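PDB 2A28: protein BZZ1 from Saccharomyces cerevisiae, which takes part in endocytosis and trafficking to the vacuole and acts with type I myosins to restore actin polarity after salt stress. Local coordinates for residues 6-11 and 19-24; 15-20 and 46-51. All blocks are in the same frame, centred on the assembly; numbering follows the deposited sequence.

The chain is the second SH3 domain of BZZ1, and both contacts involve its RT loop, the long excursion between strands 2-4 and 24-27. Contact 1 joins the two arms of that loop at its base; contact 2 lays the returning arm against strand 44-49. Their centres are 8 Å apart, and I19 and D20 belong to both. Side chains tie them further: Y9 OH meets E16 OE1 at 2.6 Å, and A11 N meets S18 OG at 2.9 Å. Y9 also touches P49, while E16 and P49 both touch W36. This aromatic and proline neighbourhood is consistent with the surface on which SH3 relatives receive proline-rich peptides.

Contact 1 (6-11 and 19-24); sequences IYAYEA and IDPGDI
Y9 and I19 face each other across the base of the RT loop of this SH3 domain, as the only bridged pair of these two segments, antiparallel and hydrogen-bonded. Y9 N gives its hydrogen to I19 O at 2.9 Å, nearly straight at 164°, and I19 N returns a bond to Y9 O at 3.0 Å. I19 O is approached a second time by A8 CA, at 3.3 Å, in a CA-H...O contact.

From its CB, the I19 side chain branches two ways. CG1 stands between the backbone N and the carbonyl carbon (chi1 64°), which sets it 3.8 Å from Y9 CB. CD1 continues along the extended chain and ends 4.0 Å from Y7 O. The other branch, CG2, anti to the carbonyl carbon, turns to F48 of strand 44-49; beyond the two arms I19 also touches C53 and I25, so this isoleucine is buried while much of the contact is exposed.

The Y9 ring leads away from 19-24, its CG anti to the backbone N, and its hydroxyl hydrogen-bonds E16 and Q12 nearer the tip of the loop. In the AIYAY sequence, the counterpart of the SH3 ALYDY motif, A8 and the backbone just before it meet P21. The proline ring lies against the backbone there, CD 3.8 Å from A8 N and CG near Y7 C, with A8 CB 4.1 Å from CD.

P21 and G22 are the central residues of a type II turn from D20 to D23, the diverging turn of SH3 domains. The positive phi of G22 favours glycine. The turn is closed by D23 N to D20 O, and D23 OD2 accepts D20 N at 2.9 Å from above its carboxylate plane, 66° out of it.

Contact 2 (15-20 and 46-51); sequences DEISID and GLFPTS
L47 sits beside D15 and E16, and its backbone holds the RT loop with two hydrogen bonds. L47 N reaches D15 O at 2.9 Å, almost linear at 174°, and L47 O accepts I17 N at 2.9 Å, the donor lying somewhat off the carbonyl plane. L47 CG, anti to its own carbonyl carbon and beside its N, comes within 3.5 Å of D15 O; farther out, CD1 reaches 3.6 Å from D15 OD2 as the two side chains cross obliquely. E16 runs extended beyond CG, and its OE1, the partner of Y9 OH, also accepts Q12 N.

The partner of the loop here is strand 44-49, an outermost strand of the four-stranded antiparallel sheet; the returning arm bridges its E16 to L47 on the side not taken by strand 36-41, as in the small SH3 beta barrel.

In I17, with CG1 between N and the carbonyl carbon (chi1 56°), CG2 falls anti to the carbonyl carbon and touches G46 N at 3.5 Å, where a CB on G46 would clash with this methyl and with D15 O; glycine fits this approach. CD1, on the CG1 branch, reaches F48 CD2 at 4.2 Å. An alanine in place of I17 would probably open a gap beside G46 and leave that flank of the F48 ring less firmly held. The F48 side chain crosses that of I19 at about a right angle: I19 CG2 lies 4.1 Å from F48 CB, and I19 CD1 approaches F48 CD1 obliquely. I17 O is buried by the contact and has no polar partner in the model.

Contact 1 (6-11 and 19-24)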
loop_
_atom_site.group_PDB
_atom_site.type_symbol
_atom_site.label_atom_id
_atom_site.label_comp_id
_atom_site.label_asym_id
_atom_site.label_seq_id
_atom_site.Cartn_x
_atom_site.Cartn_y
_atom_site.Cartn_z
ATOM N N ILE A 6 -3.742 4.929 6.771
ATOM C CA ILE A 6 -3.904 5.771 7.971
ATOM C C ILE A 6 -2.586 6.421 8.377
ATOM O O ILE A 6 -2.660 7.275 9.306
ATOM C CB ILE A 6 -4.550 4.976 9.128
ATOM C CG1 ILE A 6 -3.889 3.655 9.447
ATOM C CG2 ILE A 6 -6.036 4.762 8.805
ATOM C CD1 ILE A 6 -4.314 3.028 10.789
ATOM N N TYR A 7 -1.468 6.088 7.797
ATOM C CA TYR A 7 -0.151 6.704 8.010
ATOM C C TYR A 7 0.512 6.843 6.646
ATOM O O TYR A 7 0.268 6.107 5.688
ATOM C CB TYR A 7 0.700 5.826 8.938
ATOM C CG TYR A 7 0.119 5.716 10.344
ATOM C CD1 TYR A 7 0.036 6.790 11.234
ATOM C CD2 TYR A 7 -0.365 4.479 10.714
ATOM C CE1 TYR A 7 -0.516 6.622 12.490
ATOM C CE2 TYR A 7 -0.911 4.338 11.979
ATOM C CZ TYR A 7 -0.994 5.381 12.867
ATOM O OH TYR A 7 -1.531 5.206 14.122
ATOM N N ALA A 8 1.391 7.836 6.526
ATOM C CA ALA A 8 2.150 8.095 5.321
ATOM C C ALA A 8 3.327 7.137 5.238
ATOM O O ALA A 8 3.987 6.842 6.209
ATOM C CB ALA A 8 2.739 9.498 5.313
ATOM N N TYR A 9 3.636 6.708 4.006
ATOM C CA TYR A 9 4.855 5.982 3.718
ATOM C C TYR A 9 5.482 6.578 2.476
ATOM O O TYR A 9 4.761 6.787 1.488
ATOM C CB TYR A 9 4.587 4.465 3.540
ATOM C CG TYR A 9 5.855 3.749 3.214
ATOM C CD1 TYR A 9 6.856 3.597 4.196
ATOM C CD2 TYR A 9 6.105 3.211 1.956
ATOM C CE1 TYR A 9 8.024 2.956 3.924
ATOM C CE2 TYR A 9 7.309 2.538 1.687
ATOM C CZ TYR A 9 8.232 2.420 2.683
ATOM O OH TYR A 9 9.442 1.806 2.451
ATOM N N GLU A 10 6.762 6.836 2.493
ATOM C CA GLU A 10 7.553 7.289 1.345
ATOM C C GLU A 10 8.282 6.082 0.738
ATOM O O GLU A 10 9.093 5.402 1.381
ATOM C CB GLU A 10 8.546 8.341 1.737
ATOM C CG GLU A 10 9.446 9.033 0.760
ATOM C CD GLU A 10 10.561 9.872 1.395
ATOM O OE1 GLU A 10 10.389 10.325 2.558
ATOM O OE2 GLU A 10 11.640 10.100 0.780
ATOM N N ALA A 11 7.979 5.804 -0.525
ATOM C CA ALA A 11 8.614 4.646 -1.198
ATOM C C ALA A 11 10.129 4.785 -1.113
ATOM O O ALA A 11 10.733 5.854 -1.246
ATOM C CB ALA A 11 8.189 4.652 -2.658
ATOM N N ILE A 19 2.252 6.170 -0.058
ATOM C CA ILE A 19 0.849 6.316 0.362
ATOM C C ILE A 19 0.761 7.431 1.368
ATOM O O ILE A 19 1.697 7.732 2.085
ATOM C CB ILE A 19 0.311 4.986 0.877
ATOM C CG1 ILE A 19 1.030 4.497 2.134
ATOM C CG2 ILE A 19 0.403 3.983 -0.244
ATOM C CD1 ILE A 19 0.373 3.338 2.829
ATOM N N ASP A 20 -0.457 8.017 1.394
ATOM C CA ASP A 20 -0.789 9.122 2.286
ATOM C C ASP A 20 -2.095 8.775 2.977
ATOM O O ASP A 20 -2.949 8.095 2.419
ATOM C CB ASP A 20 -0.988 10.442 1.534
ATOM C CG ASP A 20 0.236 10.808 0.720
ATOM O OD1 ASP A 20 1.239 11.213 1.366
ATOM O OD2 ASP A 20 0.289 10.704 -0.529
ATOM N N PRO A 21 -2.243 9.269 4.212
ATOM C CA PRO A 21 -3.529 9.083 4.913
ATOM C C PRO A 21 -4.731 9.394 4.053
ATOM O O PRO A 21 -4.725 10.424 3.335
ATOM C CB PRO A 21 -3.414 10.053 6.079
ATOM C CG PRO A 21 -1.954 10.007 6.409
ATOM C CD PRO A 21 -1.280 10.028 5.027
ATOM N N GLY A 22 -5.702 8.513 4.045
ATOM C CA GLY A 22 -6.931 8.656 3.299
ATOM C C GLY A 22 -6.884 7.979 1.941
ATOM O O GLY A 22 -7.976 7.829 1.347
ATOM N N ASP A 23 -5.735 7.541 1.460
ATOM C CA ASP A 23 -5.676 6.777 0.224
ATOM C C ASP A 23 -6.485 5.495 0.312
ATOM O O ASP A 23 -6.340 4.768 1.316
ATOM C CB ASP A 23 -4.244 6.445 -0.196
ATOM C CG ASP A 23 -3.334 7.536 -0.643
ATOM O OD1 ASP A 23 -3.825 8.656 -0.931
ATOM O OD2 ASP A 23 -2.123 7.274 -0.821
ATOM N N ILE A 24 -7.279 5.206 -0.681
ATOM C CA ILE A 24 -8.023 3.942 -0.779
ATOM C C ILE A 24 -7.283 3.099 -1.818
ATOM O O ILE A 24 -7.265 3.451 -3.015
ATOM C CB ILE A 24 -9.490 4.113 -1.147
ATOM C CG1 ILE A 24 -10.234 5.027 -0.171
ATOM C CG2 ILE A 24 -10.188 2.756 -1.278
ATOM C CD1 ILE A 24 -10.092 4.536 1.280
#

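Contact 2 (15-20 and 46-51)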
loop_
_atom_site.group_PDB
_atom_site.type_symbol
_atom_site.label_atom_id
_atom_site.label_comp_id
_atom_site.label_asym_id
_atom_site.label_seq_id
_atom_site.Cartn_x
_atom_site.Cartn_y
_atom_site.Cartn_z
ATOM N N ASP A 15 9.954 -0.734 -6.574
ATOM C CA ASP A 15 8.818 -1.624 -6.373
ATOM C C ASP A 15 7.845 -1.170 -5.287
ATOM O O ASP A 15 6.805 -1.805 -5.087
ATOM C CB ASP A 15 9.296 -3.045 -6.063
ATOM C CG ASP A 15 10.198 -3.162 -4.887
ATOM O OD1 ASP A 15 10.787 -2.108 -4.483
ATOM O OD2 ASP A 15 10.322 -4.301 -4.378
ATOM N N GLU A 16 8.160 -0.068 -4.657
ATOM C CA GLU A 16 7.298 0.448 -3.586
ATOM C C GLU A 16 6.534 1.638 -4.093
ATOM O O GLU A 16 6.909 2.317 -5.058
ATOM C CB GLU A 16 8.142 0.858 -2.363
ATOM C CG GLU A 16 8.843 -0.347 -1.736
ATOM C CD GLU A 16 9.691 0.007 -0.531
ATOM O OE1 GLU A 16 9.607 1.178 -0.097
ATOM O OE2 GLU A 16 10.444 -0.880 -0.031
ATOM N N ILE A 17 5.378 1.900 -3.428
ATOM C CA ILE A 17 4.622 3.120 -3.713
ATOM C C ILE A 17 4.477 3.936 -2.432
ATOM O O ILE A 17 4.358 3.434 -1.332
ATOM C CB ILE A 17 3.249 2.872 -4.352
ATOM C CG1 ILE A 17 2.368 1.949 -3.513
ATOM C CG2 ILE A 17 3.353 2.405 -5.817
ATOM C CD1 ILE A 17 0.932 1.961 -3.927
ATOM N N SER A 18 4.513 5.234 -2.629
ATOM C CA SER A 18 4.178 6.170 -1.530
ATOM C C SER A 18 2.673 6.201 -1.312
ATOM O O SER A 18 1.907 6.256 -2.229
ATOM C CB SER A 18 4.726 7.566 -1.826
ATOM O OG SER A 18 6.164 7.515 -1.914
ATOM N N ILE A 19 2.252 6.170 -0.058
ATOM C CA ILE A 19 0.849 6.316 0.362
ATOM C C ILE A 19 0.761 7.431 1.368
ATOM O O ILE A 19 1.697 7.732 2.085
ATOM C CB ILE A 19 0.311 4.986 0.877
ATOM C CG1 ILE A 19 1.030 4.497 2.134
ATOM C CG2 ILE A 19 0.403 3.983 -0.244
ATOM C CD1 ILE A 19 0.373 3.338 2.829
ATOM N N ASP A 20 -0.457 8.017 1.394
ATOM C CA ASP A 20 -0.789 9.122 2.286
ATOM C C ASP A 20 -2.095 8.775 2.977
ATOM O O ASP A 20 -2.949 8.095 2.419
ATOM C CB ASP A 20 -0.988 10.442 1.534
ATOM C CG ASP A 20 0.236 10.808 0.720
ATOM O OD1 ASP A 20 1.239 11.213 1.366
ATOM O OD2 ASP A 20 0.289 10.704 -0.529
ATOM N N GLY A 46 2.164 -0.787 -6.538
ATOM C CA GLY A 46 3.378 -1.263 -5.928
ATOM C C GLY A 46 3.143 -1.735 -4.537
ATOM O O GLY A 46 2.003 -1.937 -4.051
ATOM N N LEU A 47 4.225 -2.009 -3.838
ATOM C CA LEU A 47 4.237 -2.484 -2.489
ATOM C C LEU A 47 4.170 -1.323 -1.476
ATOM O O LEU A 47 4.829 -0.321 -1.595
ATOM C CB LEU A 47 5.536 -3.249 -2.162
ATOM C CG LEU A 47 5.809 -4.484 -3.012
ATOM C CD1 LEU A 47 7.200 -5.019 -2.761
ATOM C CD2 LEU A 47 4.782 -5.567 -2.707
ATOM N N PHE A 48 3.399 -1.570 -0.414
ATOM C CA PHE A 48 3.315 -0.595 0.681
ATOM C C PHE A 48 3.146 -1.363 1.987
ATOM O O PHE A 48 2.705 -2.525 1.996
ATOM C CB PHE A 48 2.121 0.382 0.511
ATOM C CG PHE A 48 0.811 -0.319 0.366
ATOM C CD1 PHE A 48 -0.021 -0.512 1.465
ATOM C CD2 PHE A 48 0.365 -0.807 -0.833
ATOM C CE1 PHE A 48 -1.195 -1.190 1.377
ATOM C CE2 PHE A 48 -0.802 -1.474 -0.962
ATOM C CZ PHE A 48 -1.629 -1.644 0.138
ATOM N N PRO A 49 3.461 -0.735 3.124
ATOM C CA PRO A 49 3.355 -1.472 4.384
ATOM C C PRO A 49 1.917 -1.660 4.836
ATOM O O PRO A 49 1.169 -0.707 5.057
ATOM C CB PRO A 49 4.155 -0.637 5.385
ATOM C CG PRO A 49 4.929 0.353 4.573
ATOM C CD PRO A 49 4.135 0.550 3.308
ATOM N N THR A 50 1.524 -2.908 5.049
ATOM C CA THR A 50 0.177 -3.251 5.440
ATOM C C THR A 50 -0.275 -2.535 6.694
ATOM O O THR A 50 -1.411 -2.089 6.824
ATOM C CB THR A 50 0.108 -4.779 5.683
ATOM O OG1 THR A 50 0.701 -5.382 4.538
ATOM C CG2 THR A 50 -1.278 -5.307 5.908
ATOM N N SER A 51 0.612 -2.457 7.677
ATOM C CA SER A 51 0.355 -1.926 8.986
ATOM C C SER A 51 0.183 -0.405 9.000
ATOM O O SER A 51 -0.213 0.163 10.000
ATOM C CB SER A 51 1.495 -2.318 9.938
ATOM O OG SER A 51 2.744 -1.662 9.567
#